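Local coordinates for protein beta-xylosidase (Uncultured organism, PDB 4MLG) that probably acts as a beta-xylosidase, hydrolysing beta-1,4-linked xylose chains to release xylose from their non-reducing ends, at residues M13-A18 and W299-K304; K49-F54 and R81-S86; D75-G80 and P124-I129; Y98-D103 and M135-W140. One frame throughout, in Å; residues are numbered along the deposited sequence.

How the contacts relate
Contacts 1 and 4 are buried, while contacts 2 and 3 are partly buried. Contact 3 lies farthest out, about 20 Å from the centre of the chain to its own centre, and the second subunit reaches it. Contact 1 mixes a charged pair with apolar packing. Contact 2 combines a tyrosine hydrogen bond, a water bridge and a calcium ligand. Contacts 3 and 4 rest on proline and aromatic packing. Only contact 2 has a direct hydrogen bond between its segments. Contacts 2 and 4 share a sheet, through the adjacent strands 81-91 and 94-102. W78 of contact 3 packs against F99 and L101 of contact 4. M13 of contact 1 touches H52 and F54 of contact 2.

Contact 1: residues M13-A18 and W299-K304; sequences MADPAA and WLRSLK. With SO4 (sulfate ion), chain N.
A14 sets its CB methyl over one face of the R301 guanidinium, 3.3 Å from NE and offset toward the rim. The arginine chain bends at chi3 (-72°), which places NE beside this methyl. D15 approaches the same group obliquely and makes a salt bridge, its OD1 3.4 Å from NH1 of R301. The carboxylate and guanidinium planes stand 86° apart, and OD1 lies well out of the guanidinium plane. The attraction is therefore of charge alone, with no N-H aimed at the oxygen. A sulfate ion, probably from the crystallisation liquor, takes the edge of the guanidinium. NH1 of R301 gives O1 of the sulfate a weak, nearly straight hydrogen bond of 3.4 Å. In apolar packing, CD2 of L303 lies 3.6 Å from CB of M13 and 4.4 Å from CB of P16.

The second shell holds the charged pair from strand 24-32. D32 forms a salt bridge with NE of R301, and S30 is hydrogen-bonded to OD2 of D15. H289 is hydrogen-bonded to the backbone N of D15. The nearest side-chain atom of D15 is about 6 Å from the calcium ion, consistent with a place near the axial pocket of the family 43 beta-propeller. Strand 12-14 pairs with strand 24-32. Strand 302-308 runs between strands 5-6 and 283-290. The contact thus packs an N-terminal sheet of the propeller against the sheet that holds its C-terminal strands.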
loop_
_atom_site.group_PDB
_atom_site.type_symbol
_atom_site.label_atom_id
_atom_site.label_comp_id
_atom_site.label_asym_id
_atom_site.label_seq_id
_atom_site.Cartn_x
_atom_site.Cartn_y
_atom_site.Cartn_z
ATOM N N MET A 13 25.002 8.764 12.692
ATOM C CA MET A 13 24.347 7.474 12.508
ATOM C C MET A 13 23.417 7.166 13.679
ATOM O O MET A 13 23.805 7.297 14.841
ATOM C CB MET A 13 25.386 6.364 12.345
ATOM C CG MET A 13 26.343 6.578 11.184
ATOM S SD MET A 13 25.533 6.482 9.577
ATOM C CE MET A 13 26.870 6.991 8.500
ATOM N N ALA A 14 22.191 6.755 13.368
ATOM C CA ALA A 14 21.174 6.542 14.392
ATOM C C ALA A 14 20.480 5.193 14.256
ATOM O O ALA A 14 20.688 4.475 13.280
ATOM C CB ALA A 14 20.149 7.658 14.351
ATOM N N ASP A 15 19.644 4.873 15.242
ATOM C CA ASP A 15 18.888 3.620 15.278
ATOM C C ASP A 15 19.774 2.394 15.058
ATOM O O ASP A 15 19.547 1.624 14.125
ATOM C CB ASP A 15 17.767 3.644 14.233
ATOM C CG ASP A 15 16.983 4.941 14.247
ATOM O OD1 ASP A 15 16.718 5.469 15.348
ATOM O OD2 ASP A 15 16.636 5.436 13.154
ATOM N N PRO A 16 20.783 2.202 15.924
ATOM C CA PRO A 16 21.760 1.137 15.684
ATOM C C PRO A 16 21.166 -0.252 15.876
ATOM O O PRO A 16 20.339 -0.458 16.764
ATOM C CB PRO A 16 22.829 1.403 16.744
ATOM C CG PRO A 16 22.084 2.040 17.857
ATOM C CD PRO A 16 21.017 2.880 17.211
ATOM N N ALA A 17 21.585 -1.189 15.034
ATOM C CA ALA A 17 21.159 -2.576 15.139
ATOM C C ALA A 17 22.391 -3.464 15.084
ATOM O O ALA A 17 22.977 -3.659 14.019
ATOM C CB ALA A 17 20.204 -2.922 14.015
ATOM N N ALA A 18 22.784 -4.001 16.234
ATOM C CA ALA A 18 24.030 -4.751 16.333
ATOM C C ALA A 18 23.831 -6.266 16.275
ATOM O O ALA A 18 22.906 -6.812 16.879
ATOM C CB ALA A 18 24.782 -4.357 17.593
ATOM N N TRP A 299 17.008 15.543 14.779
ATOM C CA TRP A 299 17.171 14.835 13.511
ATOM C C TRP A 299 18.633 14.530 13.185
ATOM O O TRP A 299 18.933 13.951 12.141
ATOM C CB TRP A 299 16.521 15.623 12.370
ATOM C CG TRP A 299 17.054 17.012 12.223
ATOM C CD1 TRP A 299 17.998 17.436 11.335
ATOM C CD2 TRP A 299 16.678 18.161 12.990
ATOM N NE1 TRP A 299 18.232 18.781 11.500
ATOM C CE2 TRP A 299 17.435 19.249 12.511
ATOM C CE3 TRP A 299 15.775 18.377 14.035
ATOM C CZ2 TRP A 299 17.316 20.532 13.040
ATOM C CZ3 TRP A 299 15.658 19.651 14.561
ATOM C CH2 TRP A 299 16.424 20.712 14.062
ATOM N N LEU A 300 19.535 14.921 14.079
ATOM C CA LEU A 300 20.956 14.628 13.918
ATOM C C LEU A 300 21.462 13.848 15.127
ATOM O O LEU A 300 21.741 14.424 16.177
ATOM C CB LEU A 300 21.760 15.916 13.748
ATOM C CG LEU A 300 21.418 16.794 12.544
ATOM C CD1 LEU A 300 22.315 18.020 12.512
ATOM C CD2 LEU A 300 21.542 16.002 11.255
ATOM N N ARG A 301 21.580 12.534 14.968
ATOM C CA ARG A 301 21.887 11.655 16.088
ATOM C C ARG A 301 23.222 10.938 15.913
ATOM O O ARG A 301 23.594 10.560 14.805
ATOM C CB ARG A 301 20.757 10.639 16.264
ATOM C CG ARG A 301 19.401 11.277 16.530
ATOM C CD ARG A 301 18.249 10.344 16.191
ATOM N NE ARG A 301 18.087 10.164 14.751
ATOM C CZ ARG A 301 17.119 9.445 14.191
ATOM N NH1 ARG A 301 16.217 8.835 14.948
ATOM N NH2 ARG A 301 17.051 9.335 12.871
ATOM N N SER A 302 23.938 10.759 17.019
ATOM C CA SER A 302 25.221 10.068 17.000
ATOM C C SER A 302 25.130 8.795 17.829
ATOM O O SER A 302 24.739 8.835 18.994
ATOM C CB SER A 302 26.321 10.974 17.553
ATOM O OG SER A 302 26.352 12.214 16.867
ATOM N N LEU A 303 25.489 7.663 17.230
ATOM C CA LEU A 303 25.370 6.386 17.924
ATOM C C LEU A 303 26.437 6.193 18.997
ATOM O O LEU A 303 27.553 6.699 18.882
ATOM C CB LEU A 303 25.339 5.204 16.944
ATOM C CG LEU A 303 26.309 5.105 15.762
ATOM C CD1 LEU A 303 27.752 4.972 16.208
ATOM C CD2 LEU A 303 25.924 3.922 14.893
ATOM N N LYS A 304 26.077 5.457 20.042
ATOM C CA LYS A 304 26.969 5.237 21.170
ATOM C C LYS A 304 26.680 3.892 21.828
ATOM O O LYS A 304 25.604 3.322 21.648
ATOM C CB LYS A 304 26.821 6.373 22.183
ATOM C CG LYS A 304 25.399 6.572 22.683
ATOM C CD LYS A 304 25.270 7.843 23.504
ATOM C CE LYS A 304 26.216 7.832 24.692
ATOM N NZ LYS A 304 26.105 9.072 25.510
HETATM S S SO4 N . 12.821 6.344 13.737
HETATM O O1 SO4 N . 14.100 6.779 13.183
HETATM O O2 SO4 N . 13.054 5.481 14.890
HETATM O O3 SO4 N . 12.047 7.512 14.147
HETATM O O4 SO4 N . 12.087 5.596 12.720
#

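Contact 2: residues K49-F54 and R81-S86; sequences KDYHVF and RQLWDS. With CA (calcium ion), chain M.
Y51 reaches across with its hydroxyl and donates a hydrogen bond from OH to the backbone O of W84, at 2.5 Å. The acceptor lies at the edge of the tyrosine ring, in its plane. A second polar link runs through water. One molecule donates to O of D50 (2.7 Å) and to O of L83 (3.1 Å), bridging the two backbones.

Packing covers both faces of the Y51 ring. CD1 of L83 makes a CH-pi contact with one face, 4.2 Å from the centroid of the Y51 ring and 15° off the ring normal. CD1 of L83 also lies 3.7 Å from O of K49. S86 takes the opposite face, with OG 3.5 Å from CZ of Y51 and offset toward the rim. Its OG sits between the backbone N and the carbonyl carbon (chi1 59°), which brings it over the ring.

The metal bond lies on the far side of segment 81-86. D85 points away from strand 50-56, and its OD2 binds the calcium ion at 2.4 Å. H274 is the other protein ligand.

A phenylalanine in place of Y51 would keep the ring but would probably leave the W84 carbonyl without its tyrosine donor. That carbonyl immediately precedes D85 in the chain. Y51 thus probably helps, from the second shell, to fix the backbone next to a calcium ligand.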
loop_
_atom_site.group_PDB
_atom_site.type_symbol
_atom_site.label_atom_id
_atom_site.label_comp_id
_atom_site.label_asym_id
_atom_site.label_seq_id
_atom_site.Cartn_x
_atom_site.Cartn_y
_atom_site.Cartn_z
ATOM N N LYS A 49 18.332 8.647 3.628
ATOM C CA LYS A 49 18.256 8.154 2.258
ATOM C C LYS A 49 19.235 7.025 1.932
ATOM O O LYS A 49 19.280 6.556 0.796
ATOM C CB LYS A 49 18.441 9.308 1.269
ATOM C CG LYS A 49 19.693 10.135 1.507
ATOM C CD LYS A 49 19.779 11.297 0.531
ATOM C CE LYS A 49 20.995 12.165 0.811
ATOM N NZ LYS A 49 21.114 13.288 -0.160
ATOM N N ASP A 50 20.010 6.585 2.920
ATOM C CA ASP A 50 20.970 5.509 2.684
ATOM C C ASP A 50 21.358 4.733 3.946
ATOM O O ASP A 50 20.969 5.094 5.058
ATOM C CB ASP A 50 22.223 6.049 1.988
ATOM C CG ASP A 50 22.971 7.057 2.834
ATOM O OD1 ASP A 50 22.348 7.652 3.738
ATOM O OD2 ASP A 50 24.180 7.255 2.595
ATOM N N TYR A 51 22.125 3.662 3.753
ATOM C CA TYR A 51 22.593 2.825 4.854
ATOM C C TYR A 51 24.104 2.624 4.800
ATOM O O TYR A 51 24.658 2.305 3.748
ATOM C CB TYR A 51 21.918 1.451 4.814
ATOM C CG TYR A 51 20.467 1.443 5.230
ATOM C CD1 TYR A 51 20.006 2.281 6.236
ATOM C CD2 TYR A 51 19.556 0.593 4.617
ATOM C CE1 TYR A 51 18.677 2.273 6.619
ATOM C CE2 TYR A 51 18.228 0.578 4.992
ATOM C CZ TYR A 51 17.793 1.420 5.992
ATOM O OH TYR A 51 16.469 1.403 6.363
ATOM N N HIS A 52 24.760 2.809 5.940
ATOM C CA HIS A 52 26.162 2.439 6.087
ATOM C C HIS A 52 26.249 1.177 6.943
ATOM O O HIS A 52 25.277 0.795 7.596
ATOM C CB HIS A 52 26.961 3.570 6.739
ATOM C CG HIS A 52 27.241 4.722 5.825
ATOM N ND1 HIS A 52 28.510 5.027 5.379
ATOM C CD2 HIS A 52 26.419 5.651 5.280
ATOM C CE1 HIS A 52 28.456 6.090 4.596
ATOM N NE2 HIS A 52 27.199 6.487 4.520
ATOM N N VAL A 53 27.408 0.528 6.934
ATOM C CA VAL A 53 27.627 -0.653 7.764
ATOM C C VAL A 53 28.950 -0.558 8.516
ATOM O O VAL A 53 30.014 -0.439 7.908
ATOM C CB VAL A 53 27.602 -1.955 6.934
ATOM C CG1 VAL A 53 28.063 -3.135 7.776
ATOM C CG2 VAL A 53 26.210 -2.210 6.382
ATOM N N PHE A 54 28.879 -0.609 9.843
ATOM C CA PHE A 54 30.073 -0.529 10.674
ATOM C C PHE A 54 30.369 -1.864 11.351
ATOM O O PHE A 54 29.453 -2.616 11.686
ATOM C CB PHE A 54 29.925 0.575 11.723
ATOM C CG PHE A 54 29.670 1.936 11.140
ATOM C CD1 PHE A 54 30.721 2.721 10.693
ATOM C CD2 PHE A 54 28.381 2.433 11.042
ATOM C CE1 PHE A 54 30.490 3.974 10.156
ATOM C CE2 PHE A 54 28.145 3.683 10.506
ATOM C CZ PHE A 54 29.200 4.456 10.063
ATOM N N ARG A 81 10.353 7.531 -0.365
ATOM C CA ARG A 81 11.255 8.341 0.451
ATOM C C ARG A 81 11.426 7.786 1.864
ATOM O O ARG A 81 10.630 6.965 2.323
ATOM C CB ARG A 81 10.765 9.791 0.518
ATOM C CG ARG A 81 9.359 9.952 1.069
ATOM C CD ARG A 81 8.861 11.373 0.872
ATOM N NE ARG A 81 7.501 11.558 1.365
ATOM C CZ ARG A 81 7.200 12.091 2.543
ATOM N NH1 ARG A 81 8.168 12.495 3.355
ATOM N NH2 ARG A 81 5.933 12.225 2.911
ATOM N N GLN A 82 12.491 8.236 2.527
ATOM C CA GLN A 82 12.740 7.965 3.946
ATOM C C GLN A 82 13.088 6.513 4.284
ATOM O O GLN A 82 12.204 5.690 4.524
ATOM C CB GLN A 82 11.571 8.463 4.806
ATOM C CG GLN A 82 11.363 9.971 4.743
ATOM C CD GLN A 82 10.035 10.407 5.328
ATOM O OE1 GLN A 82 8.974 9.992 4.864
ATOM N NE2 GLN A 82 10.086 11.248 6.354
ATOM N N LEU A 83 14.385 6.214 4.304
ATOM C CA LEU A 83 14.886 4.930 4.788
ATOM C C LEU A 83 15.079 4.993 6.295
ATOM O O LEU A 83 16.052 5.574 6.774
ATOM C CB LEU A 83 16.227 4.592 4.137
ATOM C CG LEU A 83 16.222 3.863 2.798
ATOM C CD1 LEU A 83 17.649 3.584 2.351
ATOM C CD2 LEU A 83 15.427 2.573 2.903
ATOM N N TRP A 84 14.163 4.389 7.043
ATOM C CA TRP A 84 14.232 4.449 8.498
ATOM C C TRP A 84 14.952 3.238 9.103
ATOM O O TRP A 84 15.739 2.580 8.424
ATOM C CB TRP A 84 12.837 4.663 9.100
ATOM C CG TRP A 84 12.318 6.068 8.890
ATOM C CD1 TRP A 84 12.900 7.053 8.142
ATOM C CD2 TRP A 84 11.126 6.644 9.446
ATOM N NE1 TRP A 84 12.145 8.200 8.193
ATOM C CE2 TRP A 84 11.051 7.975 8.987
ATOM C CE3 TRP A 84 10.115 6.163 10.283
ATOM C CZ2 TRP A 84 10.004 8.830 9.337
ATOM C CZ3 TRP A 84 9.077 7.013 10.629
ATOM C CH2 TRP A 84 9.030 8.330 10.157
ATOM N N ASP A 85 14.690 2.959 10.378
ATOM C CA ASP A 85 15.409 1.919 11.116
ATOM C C ASP A 85 15.287 0.526 10.499
ATOM O O ASP A 85 14.194 -0.025 10.414
ATOM C CB ASP A 85 14.930 1.874 12.569
ATOM C CG ASP A 85 15.536 0.724 13.350
ATOM O OD1 ASP A 85 16.750 0.472 13.203
ATOM O OD2 ASP A 85 14.794 0.071 14.111
ATOM N N SER A 86 16.419 -0.042 10.093
ATOM C CA SER A 86 16.448 -1.367 9.476
ATOM C C SER A 86 17.027 -2.428 10.412
ATOM O O SER A 86 17.492 -2.116 11.508
ATOM C CB SER A 86 17.264 -1.325 8.185
ATOM O OG SER A 86 18.594 -0.907 8.441
HETATM CA CA CA M . 15.745 -1.355 15.720
HETATM O O HOH W 1 19.132 5.629 6.931
#

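Contact 3: residues D75-G80 and P124-I129; sequences DIPWAG and PQENPI
P128 crosses one face of the W78 indole obliquely. CD of P128 makes a CH-pi contact, 3.6 Å from the centroid of the W78 five-membered ring and 17° off its normal. CB of P128 extends the cover to the six-membered ring, 3.8 Å from CZ2 of W78. CG of W78 sits between its backbone N and carbonyl carbon (chi1 63°), which puts CG beside CD of P128. At the indole edge, NE1 of W78 donates to a water at 3.3 Å. This water lies in the ring plane and donates in turn to O of Q125, at 2.6 Å.

P77 and E126 cross at about a right angle, with CG of P77 3.7 Å from CA of E126. P124 meets the start of the other segment, with its CG 3.4 Å from O of D75. I76 to A79 form a type I beta turn, which carries P77 and W78 at its two central positions.

Segment 75-80 is loop between strands 64-72 and 81-91. Segment 124-129 leaves strand 123-124 at P124 and runs as loop toward strand 138-141. R109 of strand 108-115 touches both W78 and P128. K130 of the second subunit packs on P77 and W78.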
loop_
_atom_site.group_PDB
_atom_site.type_symbol
_atom_site.label_atom_id
_atom_site.label_comp_id
_atom_site.label_asym_id
_atom_site.label_seq_id
_atom_site.Cartn_x
_atom_site.Cartn_y
_atom_site.Cartn_z
ATOM N N ASP A 75 18.660 3.138 -5.500
ATOM C CA ASP A 75 18.850 1.755 -5.925
ATOM C C ASP A 75 17.595 0.906 -5.725
ATOM O O ASP A 75 17.510 -0.216 -6.224
ATOM C CB ASP A 75 20.030 1.122 -5.180
ATOM C CG ASP A 75 21.309 1.924 -5.324
ATOM O OD1 ASP A 75 21.399 2.742 -6.262
ATOM O OD2 ASP A 75 22.227 1.734 -4.497
ATOM N N ILE A 76 16.625 1.443 -4.992
ATOM C CA ILE A 76 15.383 0.724 -4.724
ATOM C C ILE A 76 14.318 1.080 -5.762
ATOM O O ILE A 76 13.978 2.250 -5.930
ATOM C CB ILE A 76 14.858 1.024 -3.306
ATOM C CG1 ILE A 76 15.963 0.802 -2.273
ATOM C CG2 ILE A 76 13.650 0.160 -2.985
ATOM C CD1 ILE A 76 15.565 1.179 -0.862
ATOM N N PRO A 77 13.798 0.068 -6.473
ATOM C CA PRO A 77 12.846 0.269 -7.573
ATOM C C PRO A 77 11.496 0.834 -7.129
ATOM O O PRO A 77 10.928 1.670 -7.833
ATOM C CB PRO A 77 12.663 -1.144 -8.138
ATOM C CG PRO A 77 13.889 -1.887 -7.715
ATOM C CD PRO A 77 14.218 -1.339 -6.363
ATOM N N TRP A 78 10.991 0.380 -5.987
ATOM C CA TRP A 78 9.685 0.819 -5.505
ATOM C C TRP A 78 9.805 2.023 -4.581
ATOM O O TRP A 78 8.845 2.398 -3.908
ATOM C CB TRP A 78 8.965 -0.323 -4.782
ATOM C CG TRP A 78 9.667 -0.802 -3.538
ATOM C CD1 TRP A 78 10.701 -1.691 -3.472
ATOM C CD2 TRP A 78 9.374 -0.426 -2.186
ATOM N NE1 TRP A 78 11.073 -1.888 -2.165
ATOM C CE2 TRP A 78 10.275 -1.124 -1.354
ATOM C CE3 TRP A 78 8.440 0.432 -1.597
ATOM C CZ2 TRP A 78 10.269 -0.987 0.034
ATOM C CZ3 TRP A 78 8.436 0.567 -0.219
ATOM C CH2 TRP A 78 9.344 -0.140 0.581
ATOM N N ALA A 79 10.985 2.634 -4.569
ATOM C CA ALA A 79 11.304 3.679 -3.601
ATOM C C ALA A 79 10.437 4.927 -3.700
ATOM O O ALA A 79 10.152 5.428 -4.790
ATOM C CB ALA A 79 12.772 4.057 -3.692
ATOM N N GLY A 80 10.023 5.415 -2.536
ATOM C CA GLY A 80 9.375 6.704 -2.417
ATOM C C GLY A 80 10.317 7.642 -1.689
ATOM O O GLY A 80 11.016 8.437 -2.316
ATOM N N PRO A 124 18.484 -4.925 -3.340
ATOM C CA PRO A 124 17.079 -4.891 -2.921
ATOM C C PRO A 124 16.160 -5.622 -3.889
ATOM O O PRO A 124 16.451 -5.705 -5.083
ATOM C CB PRO A 124 16.759 -3.396 -2.939
ATOM C CG PRO A 124 17.636 -2.850 -4.008
ATOM C CD PRO A 124 18.910 -3.653 -3.949
ATOM N N GLN A 125 15.058 -6.152 -3.369
ATOM C CA GLN A 125 14.022 -6.729 -4.211
ATOM C C GLN A 125 13.277 -5.589 -4.888
ATOM O O GLN A 125 13.333 -4.450 -4.429
ATOM C CB GLN A 125 13.058 -7.576 -3.379
ATOM C CG GLN A 125 13.709 -8.767 -2.691
ATOM C CD GLN A 125 14.210 -9.809 -3.672
ATOM O OE1 GLN A 125 15.319 -9.704 -4.196
ATOM N NE2 GLN A 125 13.393 -10.826 -3.920
ATOM N N GLU A 126 12.579 -5.888 -5.976
ATOM C CA GLU A 126 11.931 -4.838 -6.756
ATOM C C GLU A 126 10.632 -4.349 -6.125
ATOM O O GLU A 126 10.134 -3.276 -6.466
ATOM C CB GLU A 126 11.691 -5.307 -8.190
ATOM C CG GLU A 126 12.966 -5.671 -8.927
ATOM C CD GLU A 126 12.709 -6.104 -10.352
ATOM O OE1 GLU A 126 11.563 -5.942 -10.824
ATOM O OE2 GLU A 126 13.650 -6.608 -10.998
ATOM N N ASN A 127 10.087 -5.135 -5.202
ATOM C CA ASN A 127 8.835 -4.782 -4.544
ATOM C C ASN A 127 8.885 -5.042 -3.042
ATOM O O ASN A 127 9.618 -5.919 -2.585
ATOM C CB ASN A 127 7.664 -5.540 -5.175
ATOM C CG ASN A 127 7.415 -5.135 -6.615
ATOM O OD1 ASN A 127 7.907 -5.773 -7.544
ATOM N ND2 ASN A 127 6.647 -4.067 -6.806
ATOM N N PRO A 128 8.111 -4.270 -2.265
ATOM C CA PRO A 128 8.083 -4.478 -0.816
ATOM C C PRO A 128 7.396 -5.790 -0.455
ATOM O O PRO A 128 6.698 -6.365 -1.290
ATOM C CB PRO A 128 7.250 -3.296 -0.313
ATOM C CG PRO A 128 6.387 -2.929 -1.469
ATOM C CD PRO A 128 7.245 -3.152 -2.677
ATOM N N ILE A 129 7.600 -6.249 0.775
ATOM C CA ILE A 129 6.973 -7.471 1.267
ATOM C C ILE A 129 5.451 -7.359 1.226
ATOM O O ILE A 129 4.882 -6.358 1.659
ATOM C CB ILE A 129 7.418 -7.780 2.710
ATOM C CG1 ILE A 129 8.936 -7.967 2.775
ATOM C CG2 ILE A 129 6.706 -9.013 3.247
ATOM C CD1 ILE A 129 9.455 -8.258 4.171
HETATM O O HOH W 2 13.348 -4.212 -1.839
#

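Contact 4: residues Y98-D103 and M135-W140; sequences YFPLKD and MDPCIW
P100 and M135 bring the two backbones closest, with CA atoms 5.1 Å apart. Segment 98-103 is mostly extended strand. Segment 135-140 turns at D136, whose backbone is in the left-handed region (phi 49°, psi 62°), before strand 138-141 begins. No hydrogen bond joins the two segments, and side chains make the contact.

I139 lies over one face of the Y98 ring, and the two side chains cross at about a right angle. CD1 of I139 makes a CH-pi contact, 3.9 Å from the centroid of the Y98 ring and offset toward the rim. CG1 of I139 is 3.4 Å from CD2 of Y98. The prolines form a second patch, in which CD of P100 and CD of P137 are 4.0 Å apart. CB of P100 also packs on CB of M135, at 3.5 Å. The ring of P137 reaches the strand backbone, with CG 3.4 Å from O of Y98.

An alanine at Y98 would probably open a gap beside the I139 side chain and leave O of M192 without its weak hydrogen bond from the tyrosine hydroxyl.

Strand 94-102 lies between strands 81-91 and 108-115. Strand 138-141 borders the next sheet and pairs with strand 147-151. The contact packs these neighbouring propeller sheets together, and D87 of strand 81-91 adds a hydrogen bond to N of I139.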
loop_
_atom_site.group_PDB
_atom_site.type_symbol
_atom_site.label_atom_id
_atom_site.label_comp_id
_atom_site.label_asym_id
_atom_site.label_seq_id
_atom_site.Cartn_x
_atom_site.Cartn_y
_atom_site.Cartn_z
ATOM N N TYR A 98 16.194 -5.962 6.244
ATOM C CA TYR A 98 14.802 -5.532 6.212
ATOM C C TYR A 98 14.690 -4.044 6.516
ATOM O O TYR A 98 14.918 -3.608 7.644
ATOM C CB TYR A 98 13.964 -6.351 7.196
ATOM C CG TYR A 98 13.853 -7.812 6.821
ATOM C CD1 TYR A 98 12.749 -8.288 6.128
ATOM C CD2 TYR A 98 14.859 -8.713 7.149
ATOM C CE1 TYR A 98 12.643 -9.620 5.783
ATOM C CE2 TYR A 98 14.761 -10.048 6.807
ATOM C CZ TYR A 98 13.652 -10.495 6.123
ATOM O OH TYR A 98 13.550 -11.821 5.779
ATOM N N PHE A 99 14.338 -3.269 5.495
ATOM C CA PHE A 99 14.277 -1.820 5.619
ATOM C C PHE A 99 12.855 -1.291 5.463
ATOM O O PHE A 99 12.094 -1.774 4.627
ATOM C CB PHE A 99 15.193 -1.158 4.586
ATOM C CG PHE A 99 14.864 -1.515 3.162
ATOM C CD1 PHE A 99 13.983 -0.742 2.422
ATOM C CD2 PHE A 99 15.444 -2.620 2.559
ATOM C CE1 PHE A 99 13.678 -1.071 1.115
ATOM C CE2 PHE A 99 15.145 -2.951 1.251
ATOM C CZ PHE A 99 14.262 -2.175 0.528
ATOM N N PRO A 100 12.494 -0.296 6.283
ATOM C CA PRO A 100 11.222 0.412 6.145
ATOM C C PRO A 100 11.370 1.571 5.166
ATOM O O PRO A 100 12.417 2.217 5.130
ATOM C CB PRO A 100 10.971 0.934 7.557
ATOM C CG PRO A 100 12.329 1.166 8.105
ATOM C CD PRO A 100 13.240 0.140 7.475
ATOM N N LEU A 101 10.333 1.822 4.376
ATOM C CA LEU A 101 10.389 2.861 3.355
ATOM C C LEU A 101 8.989 3.158 2.843
ATOM O O LEU A 101 8.247 2.244 2.482
ATOM C CB LEU A 101 11.280 2.415 2.192
ATOM C CG LEU A 101 11.535 3.404 1.053
ATOM C CD1 LEU A 101 12.523 4.478 1.476
ATOM C CD2 LEU A 101 12.039 2.669 -0.175
ATOM N N LYS A 102 8.624 4.435 2.826
ATOM C CA LYS A 102 7.356 4.834 2.241
ATOM C C LYS A 102 7.402 4.527 0.754
ATOM O O LYS A 102 8.390 4.827 0.086
ATOM C CB LYS A 102 7.095 6.325 2.462
ATOM C CG LYS A 102 6.837 6.721 3.909
ATOM C CD LYS A 102 6.453 8.191 3.996
ATOM C CE LYS A 102 6.108 8.613 5.415
ATOM N NZ LYS A 102 5.755 10.059 5.466
ATOM N N ASP A 103 6.343 3.911 0.238
ATOM C CA ASP A 103 6.263 3.634 -1.190
ATOM C C ASP A 103 5.957 4.914 -1.961
ATOM O O ASP A 103 6.017 6.013 -1.410
ATOM C CB ASP A 103 5.217 2.554 -1.487
ATOM C CG ASP A 103 3.862 2.860 -0.873
ATOM O OD1 ASP A 103 3.571 4.044 -0.602
ATOM O OD2 ASP A 103 3.078 1.910 -0.667
ATOM N N MET A 135 6.707 0.476 10.279
ATOM C CA MET A 135 8.165 0.517 10.211
ATOM C C MET A 135 8.870 -0.085 11.428
ATOM O O MET A 135 8.268 -0.832 12.205
ATOM C CB MET A 135 8.629 1.959 9.998
ATOM C CG MET A 135 7.747 2.988 10.680
ATOM S SD MET A 135 7.741 2.859 12.480
ATOM C CE MET A 135 8.957 4.100 12.911
ATOM N N ASP A 136 10.148 0.258 11.580
ATOM C CA ASP A 136 11.004 -0.264 12.649
ATOM C C ASP A 136 10.955 -1.785 12.814
ATOM O O ASP A 136 10.559 -2.282 13.867
ATOM C CB ASP A 136 10.684 0.417 13.983
ATOM C CG ASP A 136 11.252 1.821 14.074
ATOM O OD1 ASP A 136 11.705 2.347 13.036
ATOM O OD2 ASP A 136 11.239 2.402 15.180
ATOM N N PRO A 137 11.367 -2.531 11.775
ATOM C CA PRO A 137 11.336 -3.990 11.880
ATOM C C PRO A 137 12.500 -4.529 12.699
ATOM O O PRO A 137 13.585 -3.944 12.704
ATOM C CB PRO A 137 11.481 -4.439 10.426
ATOM C CG PRO A 137 12.288 -3.367 9.799
ATOM C CD PRO A 137 11.843 -2.089 10.453
ATOM N N CYS A 138 12.258 -5.636 13.392
ATOM C CA CYS A 138 13.296 -6.347 14.127
ATOM C C CYS A 138 13.205 -7.829 13.786
ATOM O O CYS A 138 12.151 -8.441 13.946
ATOM C CB CYS A 138 13.116 -6.144 15.632
ATOM S SG CYS A 138 14.059 -7.294 16.662
ATOM N N ILE A 139 14.301 -8.407 13.308
ATOM C CA ILE A 139 14.285 -9.807 12.898
ATOM C C ILE A 139 14.970 -10.699 13.924
ATOM O O ILE A 139 16.171 -10.576 14.168
ATOM C CB ILE A 139 14.943 -10.007 11.527
ATOM C CG1 ILE A 139 14.529 -8.888 10.572
ATOM C CG2 ILE A 139 14.566 -11.365 10.961
ATOM C CD1 ILE A 139 13.045 -8.852 10.281
ATOM N N TRP A 140 14.196 -11.607 14.512
ATOM C CA TRP A 140 14.682 -12.440 15.606
ATOM C C TRP A 140 14.803 -13.919 15.236
ATOM O O TRP A 140 13.799 -14.588 14.985
ATOM C CB TRP A 140 13.779 -12.272 16.829
ATOM C CG TRP A 140 14.035 -13.271 17.908
ATOM C CD1 TRP A 140 13.177 -14.235 18.352
ATOM C CD2 TRP A 140 15.233 -13.412 18.679
ATOM N NE1 TRP A 140 13.765 -14.965 19.356
ATOM C CE2 TRP A 140 15.029 -14.480 19.575
ATOM C CE3 TRP A 140 16.458 -12.738 18.700
ATOM C CZ2 TRP A 140 16.005 -14.891 20.482
ATOM C CZ3 TRP A 140 17.425 -13.147 19.600
ATOM C CH2 TRP A 140 17.193 -14.213 20.479
#